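Local coordinates for aspartate--tRNA(Asp/Asn) ligase (Sulfolobus tokodaii, PDB 1WYD), which probably charges both tRNA(Asp) and tRNA(Asn) with L-aspartate, first activating the amino acid with ATP to aspartyl-AMP, at residues B[187-190]-B[191-195]; B[232-235]-B[236-239]; B[246-249]-B[250-254]; B[320-324]-B[325-329]; B[403-406]-B[407-411]. All coordinates share one frame; numbering follows the deposited sequence.

Contact 1 (B[187-190]-B[191-195]); sequences SPQL and YKELM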
loop_
_atom_site.group_PDB
_atom_site.type_symbol
_atom_site.label_atom_id
_atom_site.label_comp_id
_atom_site.label_asym_id
_atom_site.label_seq_id
_atom_site.Cartn_x
_atom_site.Cartn_y
_atom_site.Cartn_z
ATOM N N SER B 187 -4.752 6.787 -11.779
ATOM C CA SER B 187 -3.365 6.371 -11.714
ATOM C C SER B 187 -2.668 7.479 -10.968
ATOM O O SER B 187 -3.206 8.575 -10.925
ATOM C CB SER B 187 -2.818 6.201 -13.120
ATOM O OG SER B 187 -1.935 7.247 -13.482
ATOM N N PRO B 188 -1.528 7.231 -10.336
ATOM C CA PRO B 188 -0.837 8.317 -9.647
ATOM C C PRO B 188 -0.028 9.208 -10.602
ATOM O O PRO B 188 0.600 10.170 -10.103
ATOM C CB PRO B 188 0.066 7.584 -8.660
ATOM C CG PRO B 188 0.283 6.277 -9.252
ATOM C CD PRO B 188 -0.805 5.957 -10.207
ATOM N N GLN B 189 -0.092 8.914 -11.920
ATOM C CA GLN B 189 0.736 9.521 -12.983
ATOM C C GLN B 189 1.432 10.857 -12.690
ATOM O O GLN B 189 2.666 10.902 -12.596
ATOM C CB GLN B 189 -0.025 9.620 -14.309
ATOM C CG GLN B 189 0.877 9.896 -15.512
ATOM C CD GLN B 189 1.989 8.847 -15.646
ATOM O OE1 GLN B 189 1.694 7.654 -15.690
ATOM N NE2 GLN B 189 3.263 9.286 -15.700
ATOM N N LEU B 190 0.671 11.937 -12.615
ATOM C CA LEU B 190 1.248 13.251 -12.412
ATOM C C LEU B 190 2.013 13.340 -11.098
ATOM O O LEU B 190 3.115 13.889 -11.066
ATOM C CB LEU B 190 0.154 14.352 -12.438
ATOM C CG LEU B 190 0.562 15.738 -11.890
ATOM C CD1 LEU B 190 1.576 16.442 -12.811
ATOM C CD2 LEU B 190 -0.668 16.652 -11.671
ATOM N N TYR B 191 1.449 12.773 -10.032
ATOM C CA TYR B 191 2.022 12.924 -8.701
ATOM C C TYR B 191 3.344 12.187 -8.520
ATOM O O TYR B 191 4.242 12.700 -7.829
ATOM C CB TYR B 191 1.002 12.571 -7.643
ATOM C CG TYR B 191 -0.158 13.583 -7.634
ATOM C CD1 TYR B 191 -1.340 13.323 -8.341
ATOM C CD2 TYR B 191 -0.042 14.810 -6.973
ATOM C CE1 TYR B 191 -2.405 14.246 -8.357
ATOM C CE2 TYR B 191 -1.090 15.741 -6.984
ATOM C CZ TYR B 191 -2.268 15.448 -7.687
ATOM O OH TYR B 191 -3.314 16.351 -7.719
ATOM N N LYS B 192 3.486 11.029 -9.163
ATOM C CA LYS B 192 4.695 10.231 -8.999
ATOM C C LYS B 192 5.814 10.852 -9.819
ATOM O O LYS B 192 6.971 10.828 -9.413
ATOM C CB LYS B 192 4.454 8.741 -9.332
ATOM C CG LYS B 192 4.128 8.455 -10.762
ATOM C CD LYS B 192 3.708 7.014 -10.975
ATOM C CE LYS B 192 3.680 6.718 -12.484
ATOM N NZ LYS B 192 3.285 5.352 -12.835
ATOM N N GLU B 193 5.460 11.477 -10.941
ATOM C CA GLU B 193 6.437 12.260 -11.697
ATOM C C GLU B 193 6.948 13.379 -10.822
ATOM O O GLU B 193 8.157 13.595 -10.732
ATOM C CB GLU B 193 5.833 12.828 -12.973
ATOM C CG GLU B 193 5.337 11.763 -13.943
ATOM C CD GLU B 193 5.165 12.288 -15.361
ATOM O OE1 GLU B 193 6.077 12.986 -15.868
ATOM O OE2 GLU B 193 4.131 11.969 -15.995
ATOM N N LEU B 194 6.016 14.071 -10.163
ATOM C CA LEU B 194 6.340 15.164 -9.270
ATOM C C LEU B 194 7.281 14.726 -8.163
ATOM O O LEU B 194 8.264 15.427 -7.869
ATOM C CB LEU B 194 5.062 15.774 -8.633
ATOM C CG LEU B 194 4.103 16.506 -9.589
ATOM C CD1 LEU B 194 3.160 17.387 -8.809
ATOM C CD2 LEU B 194 4.838 17.313 -10.658
ATOM N N MET B 195 6.939 13.609 -7.522
ATOM C CA MET B 195 7.720 13.093 -6.412
ATOM C C MET B 195 9.030 12.518 -6.928
ATOM O O MET B 195 9.996 12.464 -6.182
ATOM C CB MET B 195 6.967 12.012 -5.641
ATOM C CG MET B 195 5.726 12.496 -4.950
ATOM S SD MET B 195 6.094 13.598 -3.635
ATOM C CE MET B 195 6.636 12.457 -2.409
HETATM O O HOH W 1 3.043 4.938 -15.863
#
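Lys192 reaches back along the start of its helix toward Pro188 and Gln189, one methylene after another meeting the preceding turn. Its CB stays 4.2 Å from Pro188 O, the acceptor of the hydrogen bond from Lys192 N. With chi1 at 66°, CG lies between the backbone N and the carbonyl carbon, which brings it 3.4 Å from Gln189 O. Beyond CG the chain is extended: CD packs on the proline ring, 3.9 Å from Pro188 CG, and CE passes at 3.9 Å from Gln189 OE1. At the tip, NZ forms a salt bridge with Asp227 of strand 222-231 and donates to a water that lies 3.0 Å from Gln189 OE1 and donates to it. A lysine suits this path, since its aliphatic shaft can be buried while its ammonium is handed to polar partners.

The other end of the Gln189 amide is used too. NE2 donates to Glu193 OE2 at 2.8 Å, the oxygen lying close to the amide plane though the carboxylate is met from above its plane. With the water on Gln189 OE1 and His394 on Glu193 OE1, both flat groups have a second partner that limits their rotation. Ser187 OG accepts from Gln189 N (2.9 Å), a capping bond at the helix start. Residues 189-192 form the predicted aspartate-binding region of this class II synthetase, and Gln189 touches Arg359, also predicted to bind aspartate.

Contact 2 (B[232-235]-B[236-239]); sequences FADY and NDVM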
loop_
_atom_site.group_PDB
_atom_site.type_symbol
_atom_site.label_atom_id
_atom_site.label_comp_id
_atom_site.label_asym_id
_atom_site.label_seq_id
_atom_site.Cartn_x
_atom_site.Cartn_y
_atom_site.Cartn_z
ATOM N N PHE B 232 16.292 10.375 -13.982
ATOM C CA PHE B 232 17.530 10.099 -14.738
ATOM C C PHE B 232 17.528 8.690 -15.277
ATOM O O PHE B 232 18.456 7.920 -15.070
ATOM C CB PHE B 232 18.802 10.411 -13.920
ATOM C CG PHE B 232 18.809 11.804 -13.353
ATOM C CD1 PHE B 232 18.480 12.028 -12.019
ATOM C CD2 PHE B 232 19.091 12.892 -14.163
ATOM C CE1 PHE B 232 18.458 13.331 -11.497
ATOM C CE2 PHE B 232 19.075 14.191 -13.647
ATOM C CZ PHE B 232 18.762 14.416 -12.312
ATOM N N ALA B 233 16.464 8.373 -15.993
ATOM C CA ALA B 233 16.225 7.040 -16.469
ATOM C C ALA B 233 15.328 7.266 -17.641
ATOM O O ALA B 233 14.508 8.219 -17.615
ATOM C CB ALA B 233 15.506 6.223 -15.401
ATOM N N ASP B 234 15.474 6.430 -18.675
ATOM C CA ASP B 234 14.498 6.393 -19.752
ATOM C C ASP B 234 13.827 5.053 -19.731
ATOM O O ASP B 234 14.028 4.292 -18.778
ATOM C CB ASP B 234 15.120 6.668 -21.105
ATOM C CG ASP B 234 16.132 5.589 -21.541
ATOM O OD1 ASP B 234 16.155 4.466 -20.983
ATOM O OD2 ASP B 234 16.953 5.819 -22.459
ATOM N N TYR B 235 13.074 4.746 -20.786
ATOM C CA TYR B 235 12.261 3.545 -20.793
ATOM C C TYR B 235 13.049 2.246 -20.846
ATOM O O TYR B 235 12.598 1.234 -20.308
ATOM C CB TYR B 235 11.169 3.604 -21.863
ATOM C CG TYR B 235 11.605 3.381 -23.301
ATOM C CD1 TYR B 235 10.755 2.739 -24.190
ATOM C CD2 TYR B 235 12.853 3.834 -23.781
ATOM C CE1 TYR B 235 11.110 2.548 -25.516
ATOM C CE2 TYR B 235 13.233 3.648 -25.095
ATOM C CZ TYR B 235 12.344 2.998 -25.966
ATOM O OH TYR B 235 12.670 2.797 -27.278
ATOM N N ASN B 236 14.237 2.257 -21.443
ATOM C CA ASN B 236 15.063 1.061 -21.401
ATOM C C ASN B 236 15.515 0.766 -19.977
ATOM O O ASN B 236 15.520 -0.388 -19.548
ATOM C CB ASN B 236 16.222 1.144 -22.404
ATOM C CG ASN B 236 15.740 1.251 -23.882
ATOM O OD1 ASN B 236 16.170 2.128 -24.621
ATOM N ND2 ASN B 236 14.878 0.351 -24.299
ATOM N N ASP B 237 15.837 1.808 -19.208
ATOM C CA ASP B 237 16.267 1.610 -17.812
ATOM C C ASP B 237 15.216 0.953 -16.921
ATOM O O ASP B 237 15.524 0.035 -16.144
ATOM C CB ASP B 237 16.664 2.929 -17.165
ATOM C CG ASP B 237 17.892 3.521 -17.772
ATOM O OD1 ASP B 237 17.857 4.737 -18.098
ATOM O OD2 ASP B 237 18.932 2.833 -17.966
ATOM N N VAL B 238 13.985 1.466 -17.021
ATOM C CA VAL B 238 12.886 0.975 -16.218
ATOM C C VAL B 238 12.434 -0.423 -16.668
ATOM O O VAL B 238 12.107 -1.291 -15.835
ATOM C CB VAL B 238 11.704 2.017 -16.108
ATOM C CG1 VAL B 238 12.195 3.289 -15.411
ATOM C CG2 VAL B 238 11.113 2.359 -17.439
ATOM N N MET B 239 12.449 -0.657 -17.972
ATOM C CA MET B 239 12.206 -2.016 -18.463
ATOM C C MET B 239 13.175 -3.033 -17.815
ATOM O O MET B 239 12.743 -4.097 -17.352
ATOM C CB MET B 239 12.215 -2.074 -19.994
ATOM C CG MET B 239 10.917 -1.662 -20.593
ATOM S SD MET B 239 10.749 -2.078 -22.339
ATOM C CE MET B 239 11.717 -0.733 -23.151
#
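Asn236 opens the second half of this helix start with a weak bond from its N to Asp234 OD1, the carboxylate oxygen that caps the helix. Asp237 follows and makes the exchange mutual. Its N donates to Asp234 OD1 at 3.2 Å, nearly along the C-O axis, while its own OD1 accepts from Asp234 N at 3.0 Å, on the anti side. Aspartate suits both places because its short side chain reaches a backbone N-H only a turn away. Asp234 OD1 and Asp237 OD1 come within 3.4 Å of each other, a proximity that the N-H groups of the helix start are likely to ease.

Val238 lays CG2 against Tyr235 O (3.4 Å), and its N donates weakly to Asp234 O. Met239 closes the turn through its N, 3.0 Å from Tyr235 O. Its thioether chain, bent at chi3 (-79°), runs beside the tyrosine and sets CE over one ring face, 4.2 Å from the centroid of the Tyr235 ring, a CH-pi contact. The ring's OH is probably hydrogen-bonded to Asp321. An alanine in place of Tyr235 is likely to leave the Met239 methyl without its aromatic cover and the Asp321 carboxylate without this partner. The crossed bonds of Asp234, at the N-cap, and Asp237 form a capping box, starting helix 235-256 after the short loop that follows strand 222-231.

Contact 3 (B[246-249]-B[250-254]); sequences LHNI and VKTIK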
loop_
_atom_site.group_PDB
_atom_site.type_symbol
_atom_site.label_atom_id
_atom_site.label_comp_id
_atom_site.label_asym_id
_atom_site.label_seq_id
_atom_site.Cartn_x
_atom_site.Cartn_y
_atom_site.Cartn_z
ATOM N N LEU B 246 10.183 -8.550 -11.654
ATOM C CA LEU B 246 9.366 -9.703 -12.040
ATOM C C LEU B 246 10.074 -10.998 -11.754
ATOM O O LEU B 246 9.469 -11.972 -11.334
ATOM C CB LEU B 246 9.064 -9.654 -13.523
ATOM C CG LEU B 246 8.080 -8.629 -14.049
ATOM C CD1 LEU B 246 7.860 -8.913 -15.517
ATOM C CD2 LEU B 246 6.780 -8.771 -13.305
ATOM N N HIS B 247 11.375 -10.985 -11.967
ATOM C CA HIS B 247 12.214 -12.119 -11.672
ATOM C C HIS B 247 12.202 -12.409 -10.182
ATOM O O HIS B 247 12.088 -13.573 -9.759
ATOM C CB HIS B 247 13.644 -11.852 -12.166
ATOM C CG HIS B 247 14.549 -13.025 -12.016
ATOM N ND1 HIS B 247 14.577 -14.061 -12.926
ATOM C CD2 HIS B 247 15.403 -13.364 -11.030
ATOM C CE1 HIS B 247 15.445 -14.971 -12.529
ATOM N NE2 HIS B 247 15.951 -14.577 -11.375
ATOM N N ASN B 248 12.311 -11.379 -9.359
ATOM C CA ASN B 248 12.308 -11.647 -7.917
ATOM C C ASN B 248 10.931 -12.114 -7.430
ATOM O O ASN B 248 10.824 -12.898 -6.453
ATOM C CB ASN B 248 12.796 -10.420 -7.163
ATOM C CG ASN B 248 12.960 -10.659 -5.692
ATOM O OD1 ASN B 248 13.739 -11.525 -5.286
ATOM N ND2 ASN B 248 12.263 -9.849 -4.862
ATOM N N ILE B 249 9.888 -11.630 -8.124
ATOM C CA ILE B 249 8.515 -11.998 -7.860
ATOM C C ILE B 249 8.323 -13.485 -8.134
ATOM O O ILE B 249 8.009 -14.237 -7.235
ATOM C CB ILE B 249 7.497 -11.094 -8.680
ATOM C CG1 ILE B 249 7.442 -9.692 -8.085
ATOM C CG2 ILE B 249 6.113 -11.667 -8.613
ATOM C CD1 ILE B 249 6.655 -8.721 -8.873
ATOM N N VAL B 250 8.513 -13.916 -9.370
ATOM C CA VAL B 250 8.312 -15.333 -9.680
ATOM C C VAL B 250 9.218 -16.247 -8.842
ATOM O O VAL B 250 8.777 -17.314 -8.345
ATOM C CB VAL B 250 8.447 -15.620 -11.171
ATOM C CG1 VAL B 250 7.457 -14.742 -11.986
ATOM C CG2 VAL B 250 9.837 -15.347 -11.626
ATOM N N LYS B 251 10.448 -15.796 -8.606
ATOM C CA LYS B 251 11.356 -16.538 -7.727
ATOM C C LYS B 251 10.804 -16.671 -6.307
ATOM O O LYS B 251 10.907 -17.729 -5.695
ATOM C CB LYS B 251 12.745 -15.886 -7.699
ATOM C CG LYS B 251 13.849 -16.743 -7.090
ATOM C CD LYS B 251 15.112 -15.902 -6.847
ATOM C CE LYS B 251 16.315 -16.779 -6.458
ATOM N NZ LYS B 251 17.054 -16.183 -5.292
ATOM N N THR B 252 10.219 -15.606 -5.771
ATOM C CA THR B 252 9.633 -15.700 -4.431
ATOM C C THR B 252 8.425 -16.646 -4.385
ATOM O O THR B 252 8.247 -17.411 -3.420
ATOM C CB THR B 252 9.271 -14.303 -3.894
ATOM O OG1 THR B 252 10.445 -13.461 -3.876
ATOM C CG2 THR B 252 8.851 -14.388 -2.445
ATOM N N ILE B 253 7.585 -16.587 -5.412
ATOM C CA ILE B 253 6.408 -17.432 -5.457
ATOM C C ILE B 253 6.900 -18.878 -5.513
ATOM O O ILE B 253 6.460 -19.700 -4.715
ATOM C CB ILE B 253 5.500 -17.107 -6.671
ATOM C CG1 ILE B 253 5.168 -15.610 -6.766
ATOM C CG2 ILE B 253 4.240 -17.961 -6.628
ATOM C CD1 ILE B 253 4.679 -14.936 -5.464
ATOM N N LYS B 254 7.837 -19.164 -6.424
ATOM C CA LYS B 254 8.477 -20.502 -6.551
ATOM C C LYS B 254 9.111 -21.112 -5.295
ATOM O O LYS B 254 9.064 -22.320 -5.112
ATOM C CB LYS B 254 9.476 -20.526 -7.707
ATOM C CG LYS B 254 8.828 -20.819 -9.046
ATOM C CD LYS B 254 9.806 -20.725 -10.210
ATOM C CE LYS B 254 9.033 -20.596 -11.530
ATOM N NZ LYS B 254 9.906 -20.412 -12.752
#
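Thr252 and Asn248, one helical turn apart, are joined by a side-chain bond to the backbone: Thr252 OG1 donates to Asn248 O at 2.7 Å. The same carbonyl takes the ordinary helical bond from Thr252 N, at 2.9 Å, and the two donors arrive from opposite faces of its plane, so two bonds grip one oxygen. The hydroxyl is placed for this by chi1 of -57°, beside its own backbone N, and threonine thereby satisfies a buried hydroxyl on its own helix's backbone.

The remaining backbone bonds are regular. Val250 N meets Leu246 O almost straight, with an N-H...O angle of 174°, and Lys251 N and Ile253 N bind the carbonyls of His247 and Ile249.

The apolar pair follows the same spacing, Ile249 CG2 approaching Ile253 CG1 at 4.5 Å. Separately, a methyl rests on backbone oxygen, Val250 CG2 lying 3.4 Å from Leu246 O. Ile249, Val250 and Ile253, beta-branched and apolar, suit a buried helix face.

Within helix 235-256 the turn is held between two neighbours: Asn248 ND2 bonds to Glu146 and to Ala143 O of helix 128-150, which Thr252 also touches, whereas Leu246, Ile249, Val250 and Ile253 pack on helix 401-409.

Contact 4 (B[320-324]-B[325-329]); sequences VDWPS and DARPF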
loop_
_atom_site.group_PDB
_atom_site.type_symbol
_atom_site.label_atom_id
_atom_site.label_comp_id
_atom_site.label_asym_id
_atom_site.label_seq_id
_atom_site.Cartn_x
_atom_site.Cartn_y
_atom_site.Cartn_z
ATOM N N VAL B 320 7.396 -2.623 -27.513
ATOM C CA VAL B 320 8.065 -1.326 -27.395
ATOM C C VAL B 320 7.852 -0.380 -28.590
ATOM O O VAL B 320 7.382 -0.780 -29.660
ATOM C CB VAL B 320 9.593 -1.515 -27.138
ATOM C CG1 VAL B 320 9.831 -2.423 -25.953
ATOM C CG2 VAL B 320 10.275 -2.048 -28.350
ATOM N N ASP B 321 8.218 0.878 -28.401
ATOM C CA ASP B 321 8.200 1.858 -29.470
ATOM C C ASP B 321 6.827 2.003 -30.192
ATOM O O ASP B 321 6.770 1.967 -31.427
ATOM C CB ASP B 321 9.368 1.605 -30.468
ATOM C CG ASP B 321 10.762 1.657 -29.792
ATOM O OD1 ASP B 321 11.771 1.247 -30.401
ATOM O OD2 ASP B 321 10.956 2.108 -28.649
ATOM N N TRP B 322 5.738 2.212 -29.441
ATOM C CA TRP B 322 4.420 2.517 -30.066
ATOM C C TRP B 322 4.357 3.878 -30.839
ATOM O O TRP B 322 5.204 4.753 -30.623
ATOM C CB TRP B 322 3.294 2.459 -29.008
ATOM C CG TRP B 322 3.076 1.080 -28.414
ATOM C CD1 TRP B 322 3.888 0.441 -27.538
ATOM C CD2 TRP B 322 1.974 0.189 -28.661
ATOM N NE1 TRP B 322 3.375 -0.793 -27.224
ATOM C CE2 TRP B 322 2.203 -0.979 -27.903
ATOM C CE3 TRP B 322 0.814 0.258 -29.457
ATOM C CZ2 TRP B 322 1.321 -2.068 -27.897
ATOM C CZ3 TRP B 322 -0.068 -0.826 -29.457
ATOM C CH2 TRP B 322 0.194 -1.980 -28.673
ATOM N N PRO B 323 3.372 4.071 -31.732
ATOM C CA PRO B 323 3.118 5.413 -32.299
ATOM C C PRO B 323 2.792 6.463 -31.243
ATOM O O PRO B 323 1.993 6.205 -30.326
ATOM C CB PRO B 323 1.904 5.209 -33.213
ATOM C CG PRO B 323 1.386 3.848 -32.905
ATOM C CD PRO B 323 2.480 3.057 -32.315
ATOM N N SER B 324 3.419 7.627 -31.387
ATOM C CA SER B 324 3.257 8.746 -30.475
ATOM C C SER B 324 1.810 9.143 -30.403
ATOM O O SER B 324 1.326 9.609 -29.388
ATOM C CB SER B 324 4.058 9.947 -30.976
ATOM O OG SER B 324 5.385 9.559 -31.288
ATOM N N ASP B 325 1.118 8.931 -31.506
ATOM C CA ASP B 325 -0.244 9.390 -31.677
ATOM C C ASP B 325 -1.227 8.557 -30.838
ATOM O O ASP B 325 -2.361 8.969 -30.626
ATOM C CB ASP B 325 -0.558 9.378 -33.189
ATOM C CG ASP B 325 0.689 9.793 -34.060
ATOM O OD1 ASP B 325 1.727 9.041 -34.116
ATOM O OD2 ASP B 325 0.717 10.878 -34.705
ATOM N N ALA B 326 -0.775 7.402 -30.345
ATOM C CA ALA B 326 -1.597 6.509 -29.526
ATOM C C ALA B 326 -1.196 6.468 -28.022
ATOM O O ALA B 326 -1.665 5.628 -27.274
ATOM C CB ALA B 326 -1.569 5.099 -30.114
ATOM N N ARG B 327 -0.321 7.372 -27.603
ATOM C CA ARG B 327 0.217 7.366 -26.248
ATOM C C ARG B 327 0.003 8.758 -25.665
ATOM O O ARG B 327 -0.125 9.696 -26.424
ATOM C CB ARG B 327 1.699 6.997 -26.283
ATOM C CG ARG B 327 1.944 5.547 -26.729
ATOM C CD ARG B 327 2.217 4.644 -25.564
ATOM N NE ARG B 327 1.659 3.320 -25.717
ATOM C CZ ARG B 327 1.862 2.320 -24.863
ATOM N NH1 ARG B 327 2.585 2.487 -23.755
ATOM N NH2 ARG B 327 1.319 1.145 -25.128
ATOM N N PRO B 328 -0.074 8.898 -24.335
ATOM C CA PRO B 328 -0.309 10.205 -23.708
ATOM C C PRO B 328 0.623 11.328 -24.154
ATOM O O PRO B 328 1.690 11.084 -24.718
ATOM C CB PRO B 328 -0.108 9.898 -22.232
ATOM C CG PRO B 328 -0.622 8.526 -22.118
ATOM C CD PRO B 328 -0.026 7.827 -23.324
ATOM N N PHE B 329 0.203 12.560 -23.892
ATOM C CA PHE B 329 1.017 13.745 -24.161
ATOM C C PHE B 329 2.282 13.760 -23.302
ATOM O O PHE B 329 3.231 14.483 -23.600
ATOM C CB PHE B 329 0.199 15.007 -23.859
ATOM C CG PHE B 329 -0.009 15.260 -22.374
ATOM C CD1 PHE B 329 0.808 16.161 -21.682
ATOM C CD2 PHE B 329 -1.022 14.612 -21.671
ATOM C CE1 PHE B 329 0.627 16.401 -20.297
ATOM C CE2 PHE B 329 -1.215 14.850 -20.284
ATOM C CZ PHE B 329 -0.387 15.749 -19.601
#
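Trp322 and Arg327 meet face to face: the guanidinium lies on one side of the indole, with Arg327 NH2 3.4 Å above the ring plane and displaced toward the rim. The planes are inclined by 25°, and Arg327 CZ stands 4.0 Å from the centroid of the five-membered ring, a cation-pi contact. In turn Trp322 CD1 lies under one face of the guanidinium. At the indole edge NE1 donates to Ile319 O, fixing the ring's rotation. Bends at chi2 (-101°) and chi3 fold the arginine back over the ring, so the cation lies on the indole while NH2 keeps its salt bridge with Asp345.

The backbone brings the pair together. Ala326 N donates to Pro323 O at 3.0 Å, and Arg327 N reaches Ser324 O more weakly, at 3.3 Å, a short 3-10 turn that proline can begin because its missing N-H is not needed there. Pro323 CG and Ala326 CB touch at 4.3 Å, and Ser324 OG is bonded to Pro338 O.

A leucine at Trp322 would probably deprive the guanidinium of its aromatic bed and free it to turn away from Asp345. The turn belongs to the loop between strands 316-320 and 343-348 of the class II catalytic sheet, with Arg327 near Ser355, predicted to bind L-aspartate and magnesium.

Contact 5 (B[403-406]-B[407-411]); sequences RLMV and MLTGI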
loop_
_atom_site.group_PDB
_atom_site.type_symbol
_atom_site.label_atom_id
_atom_site.label_comp_id
_atom_site.label_asym_id
_atom_site.label_seq_id
_atom_site.Cartn_x
_atom_site.Cartn_y
_atom_site.Cartn_z
ATOM N N ARG B 403 -3.857 -8.319 -12.732
ATOM C CA ARG B 403 -3.411 -8.849 -13.991
ATOM C C ARG B 403 -2.116 -9.642 -13.765
ATOM O O ARG B 403 -1.976 -10.738 -14.290
ATOM C CB ARG B 403 -3.181 -7.735 -14.997
ATOM C CG ARG B 403 -4.279 -7.577 -15.961
ATOM C CD ARG B 403 -4.525 -6.145 -16.235
ATOM N NE ARG B 403 -5.744 -5.915 -16.998
ATOM C CZ ARG B 403 -5.745 -5.767 -18.311
ATOM N NH1 ARG B 403 -4.596 -5.863 -18.997
ATOM N NH2 ARG B 403 -6.878 -5.547 -18.949
ATOM N N LEU B 404 -1.194 -9.103 -12.960
ATOM C CA LEU B 404 0.064 -9.799 -12.614
ATOM C C LEU B 404 -0.290 -11.088 -11.921
ATOM O O LEU B 404 0.394 -12.080 -12.064
ATOM C CB LEU B 404 0.952 -8.956 -11.690
ATOM C CG LEU B 404 2.062 -9.647 -10.879
ATOM C CD1 LEU B 404 3.247 -10.212 -11.794
ATOM C CD2 LEU B 404 2.589 -8.712 -9.780
ATOM N N MET B 405 -1.412 -11.099 -11.209
ATOM C CA MET B 405 -1.776 -12.334 -10.538
ATOM C C MET B 405 -2.108 -13.523 -11.484
ATOM O O MET B 405 -1.866 -14.678 -11.116
ATOM C CB MET B 405 -2.855 -12.078 -9.518
ATOM C CG MET B 405 -2.317 -11.349 -8.299
ATOM S SD MET B 405 -1.321 -12.434 -7.216
ATOM C CE MET B 405 -2.379 -13.758 -6.816
ATOM N N VAL B 406 -2.626 -13.222 -12.688
ATOM C CA VAL B 406 -2.882 -14.233 -13.715
ATOM C C VAL B 406 -1.592 -14.966 -14.080
ATOM O O VAL B 406 -1.566 -16.204 -14.200
ATOM C CB VAL B 406 -3.430 -13.611 -14.995
ATOM C CG1 VAL B 406 -3.541 -14.652 -16.102
ATOM C CG2 VAL B 406 -4.795 -12.947 -14.731
ATOM N N MET B 407 -0.519 -14.200 -14.252
ATOM C CA MET B 407 0.794 -14.759 -14.529
ATOM C C MET B 407 1.323 -15.572 -13.325
ATOM O O MET B 407 2.132 -16.492 -13.476
ATOM C CB MET B 407 1.744 -13.603 -14.953
ATOM C CG MET B 407 3.195 -13.980 -15.086
ATOM S SD MET B 407 4.260 -12.530 -15.238
ATOM C CE MET B 407 5.524 -13.330 -16.227
ATOM N N LEU B 408 0.868 -15.255 -12.127
ATOM C CA LEU B 408 1.363 -15.968 -10.952
ATOM C C LEU B 408 0.484 -17.095 -10.419
ATOM O O LEU B 408 0.879 -17.770 -9.458
ATOM C CB LEU B 408 1.699 -15.007 -9.808
ATOM C CG LEU B 408 2.647 -13.851 -10.098
ATOM C CD1 LEU B 408 2.618 -12.976 -8.882
ATOM C CD2 LEU B 408 4.090 -14.398 -10.322
ATOM N N THR B 409 -0.683 -17.328 -11.017
ATOM C CA THR B 409 -1.594 -18.340 -10.473
ATOM C C THR B 409 -2.233 -19.214 -11.533
ATOM O O THR B 409 -2.649 -20.329 -11.260
ATOM C CB THR B 409 -2.727 -17.649 -9.693
ATOM O OG1 THR B 409 -3.365 -16.704 -10.569
ATOM C CG2 THR B 409 -2.153 -16.815 -8.572
ATOM N N GLY B 410 -2.340 -18.682 -12.749
ATOM C CA GLY B 410 -3.084 -19.361 -13.786
ATOM C C GLY B 410 -4.562 -18.983 -13.852
ATOM O O GLY B 410 -5.232 -19.296 -14.874
ATOM N N ILE B 411 -5.082 -18.320 -12.813
ATOM C CA ILE B 411 -6.510 -17.937 -12.844
ATOM C C ILE B 411 -6.790 -16.954 -13.957
ATOM O O ILE B 411 -6.169 -15.894 -14.055
ATOM C CB ILE B 411 -7.029 -17.411 -11.476
ATOM C CG1 ILE B 411 -7.054 -18.535 -10.463
ATOM C CG2 ILE B 411 -8.453 -16.831 -11.616
ATOM C CD1 ILE B 411 -6.694 -18.069 -9.116
#
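Leu404 overlaps Leu408 one turn on, its CG 3.9 Å from Leu408 CD1, and its CD1 reaches Met407 SD. Met405 lies on the same apolar side, its SD near Leu408 CD1. Bends at chi2 and chi3 curl its chain until CE touches Thr409 CG2 at 3.5 Å. The flexible, unbranched methionine chain follows this curve easily.

The same threonine turns its hydroxyl to the backbone. Thr409 OG1 donates to Met405 O at 2.6 Å, coming from above the carbonyl plane, and accepts from Ile411 N at 3.3 Å, an ST turn. A chi1 of 55° puts OG1 between the backbone N and the carbonyl carbon, serving both bonds.

The main chain is loosening here. Leu408 N is divided between Leu404 O and Met405 O, both bonds weak, and Thr409 N reaches Val406 O weakly as well. Gly410 N restores a better bond to Val406 O at 3.0 Å. Its phi of 90° would jam a CB against the preceding carbonyl oxygen, which explains the glycine. Val406 then lays CG2 against Ile411 O at 3.3 Å.

Arg403, predicted to bind ATP and the arginine of class II motif 3, bonds to Glu352 O and Phe218 O and forms a salt bridge with the sulfonate of a bound HEPES molecule, probably from the crystallisation liquor. The chemistry divides: at one end an arginine consistent with a phosphate site, at the other a hydroxyl bonded twice and a glycine that admits the turn out of a weakly bonded helix end.

How the contacts relate
The five contacts follow in series along the chain, all within the class II synthetase domain. Contacts 2 and 3 share helix 235-256, with centres 21 Å apart, one at its start and one farther along. Contact 3 packs directly on contact 5 in helix 401-409, where Leu408 meets several of its apolar residues; their centres are 12 Å apart. At the start of helix 235-256, contact 2 touches contact 4, Met239 SD packing on Val320 CG1. Contact 1, on helix 189-199, touches none of the others but joins contact 2 in reaching the second subunit of the homodimer. Helix 235-256 thus runs past the predicted sites, with side chains about 7 to 11 Å from those of their residues.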